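Local coordinates for protein lactate dehydrogenase, adjacent gene encodes predicted malate dehydrogenase (Cryptosporidium parvum, PDB 4ND1) that probably catalyses the reversible, NAD-dependent interconversion of (S)-lactate and pyruvate, as a member of the lactate/malate dehydrogenase superfamily, at residues 149-154 against 170-175. Sequence-based numbering, arbitrary orientation.
With OXM (oxamic acid), chain D.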
loop_
_atom_site.group_PDB
_atom_site.type_symbol
_atom_site.label_atom_id
_atom_site.label_comp_id
_atom_site.label_asym_id
_atom_site.label_seq_id
_atom_site.Cartn_x
_atom_site.Cartn_y
_atom_site.Cartn_z
ATOM N N LEU A 149 13.980 -9.766 13.436
ATOM C CA LEU A 149 13.609 -11.152 13.142
ATOM C C LEU A 149 13.264 -11.933 14.410
ATOM O O LEU A 149 12.241 -12.616 14.472
ATOM C CB LEU A 149 14.743 -11.865 12.401
ATOM C CG LEU A 149 14.502 -13.333 12.035
ATOM C CD1 LEU A 149 13.254 -13.489 11.180
ATOM C CD2 LEU A 149 15.722 -13.891 11.322
ATOM N N ASP A 150 14.132 -11.839 15.410
ATOM C CA ASP A 150 13.936 -12.550 16.674
ATOM C C ASP A 150 12.681 -12.063 17.400
ATOM O O ASP A 150 11.885 -12.869 17.881
ATOM C CB ASP A 150 15.169 -12.393 17.573
ATOM C CG ASP A 150 16.403 -13.102 17.011
ATOM O OD1 ASP A 150 16.262 -14.159 16.361
ATOM O OD2 ASP A 150 17.527 -12.609 17.238
ATOM N N SER A 151 12.496 -10.749 17.458
ATOM C CA SER A 151 11.324 -10.181 18.117
ATOM C C SER A 151 10.047 -10.483 17.348
ATOM O O SER A 151 9.015 -10.746 17.956
ATOM C CB SER A 151 11.474 -8.676 18.312
ATOM O OG SER A 151 12.662 -8.388 19.023
ATOM N N SER A 152 10.118 -10.460 16.018
ATOM C CA SER A 152 8.956 -10.784 15.195
ATOM C C SER A 152 8.489 -12.207 15.465
ATOM O O SER A 152 7.285 -12.465 15.564
ATOM C CB SER A 152 9.260 -10.608 13.708
ATOM O OG SER A 152 9.422 -9.239 13.384
ATOM N N ARG A 153 9.447 -13.124 15.582
ATOM C CA ARG A 153 9.146 -14.511 15.928
ATOM C C ARG A 153 8.544 -14.591 17.328
ATOM O O ARG A 153 7.533 -15.259 17.542
ATOM C CB ARG A 153 10.409 -15.367 15.847
ATOM C CG ARG A 153 10.887 -15.605 14.429
ATOM C CD ARG A 153 12.316 -16.110 14.392
ATOM N NE ARG A 153 12.673 -16.595 13.063
ATOM C CZ ARG A 153 13.903 -16.936 12.684
ATOM N NH1 ARG A 153 14.927 -16.852 13.529
ATOM N NH2 ARG A 153 14.108 -17.359 11.436
ATOM N N PHE A 154 9.167 -13.888 18.267
ATOM C CA PHE A 154 8.692 -13.816 19.646
ATOM C C PHE A 154 7.253 -13.296 19.687
ATOM O O PHE A 154 6.375 -13.927 20.277
ATOM C CB PHE A 154 9.646 -12.923 20.460
ATOM C CG PHE A 154 9.430 -12.958 21.953
ATOM C CD1 PHE A 154 8.988 -14.104 22.604
ATOM C CD2 PHE A 154 9.725 -11.835 22.717
ATOM C CE1 PHE A 154 8.815 -14.112 23.979
ATOM C CE2 PHE A 154 9.555 -11.841 24.091
ATOM C CZ PHE A 154 9.099 -12.980 24.723
ATOM N N SER A 170 3.406 -6.261 21.833
ATOM C CA SER A 170 4.694 -5.611 22.041
ATOM C C SER A 170 5.607 -6.602 22.738
ATOM O O SER A 170 5.280 -7.084 23.818
ATOM C CB SER A 170 4.538 -4.357 22.899
ATOM O OG SER A 170 5.782 -3.694 23.051
ATOM N N ALA A 171 6.739 -6.921 22.114
ATOM C CA ALA A 171 7.682 -7.889 22.670
ATOM C C ALA A 171 9.056 -7.750 22.021
ATOM O O ALA A 171 9.163 -7.672 20.793
ATOM C CB ALA A 171 7.154 -9.302 22.486
ATOM N N ASN A 172 10.098 -7.732 22.851
ATOM C CA ASN A 172 11.468 -7.549 22.391
ATOM C C ASN A 172 12.339 -8.772 22.650
ATOM O O ASN A 172 12.146 -9.488 23.631
ATOM C CB ASN A 172 12.095 -6.338 23.091
ATOM C CG ASN A 172 11.622 -5.019 22.512
ATOM O OD1 ASN A 172 11.887 -4.707 21.348
ATOM N ND2 ASN A 172 10.923 -4.232 23.319
ATOM N N VAL A 173 13.292 -9.006 21.749
ATOM C CA VAL A 173 14.405 -9.914 22.001
ATOM C C VAL A 173 15.678 -9.076 21.936
ATOM O O VAL A 173 15.843 -8.272 21.018
ATOM C CB VAL A 173 14.479 -11.059 20.972
ATOM C CG1 VAL A 173 15.665 -11.965 21.264
ATOM C CG2 VAL A 173 13.193 -11.869 20.971
ATOM N N ILE A 174 16.557 -9.250 22.921
ATOM C CA ILE A 174 17.805 -8.483 23.010
ATOM C C ILE A 174 18.993 -9.428 23.164
ATOM O O ILE A 174 18.821 -10.638 23.275
ATOM C CB ILE A 174 17.778 -7.478 24.184
ATOM C CG1 ILE A 174 17.535 -8.196 25.515
ATOM C CG2 ILE A 174 16.712 -6.418 23.948
ATOM C CD1 ILE A 174 17.670 -7.293 26.720
ATOM N N GLY A 175 20.199 -8.867 23.169
ATOM C CA GLY A 175 21.418 -9.669 23.238
ATOM C C GLY A 175 21.823 -10.190 21.873
ATOM O O GLY A 175 21.301 -9.748 20.843
HETATM C C1 OXM D . 19.260 -17.565 11.297
HETATM N N1 OXM D . 19.512 -18.584 10.484
HETATM O O1 OXM D . 20.137 -16.821 11.700
HETATM C C2 OXM D . 17.879 -17.343 11.698
HETATM O O2 OXM D . 16.974 -17.832 10.985
HETATM O O3 OXM D . 17.644 -16.684 12.738
HETATM O O HOH W 1 18.890 -11.073 19.219
#
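Val173 packs against Asp150, Ser151 and Phe154 where helix 147-162 packs on strand 169-174 in the alpha/beta C-terminal domain of the lactate/malate dehydrogenase fold. The small hydroxyl of Ser151 makes the polar joint: with chi1 at -56°, OG sits beside its own backbone N and accepts the amide hydrogen of Val173, N to OG 2.9 Å at an angle of 153°. OG is also hydrogen-bonded to the carbonyl O of Gly147, one turn back, which can only accept, so this one buried hydroxyl both gives and receives. The beta-branch of Val173 sets two methyls close to the backbone: CG1 meets Asp150 CB at 3.7 Å, while CG2 lies 3.7 Å from Phe154 CB. Phe154 has CG anti to its backbone N (chi1 -169°), which carries the ring out to the strand, where CD2 comes within 3.6 Å of Ala171 CB; the methyl is small enough for this close approach. Asp150 keeps its carboxylate beyond this packing, OD2 holding the ring of His177, the predicted proton acceptor, through ND1, while NE2 bonds the oxamate. Arg153, which binds pyruvate and lactate in this enzyme, reaches the other way, its chain extended from CG to NE, with Leu149 CG over one guanidinium face; a bidentate pair of hydrogen bonds grips the oxamate carboxylate, NH1 to O3 2.8 Å and NH2 to O2 2.9 Å.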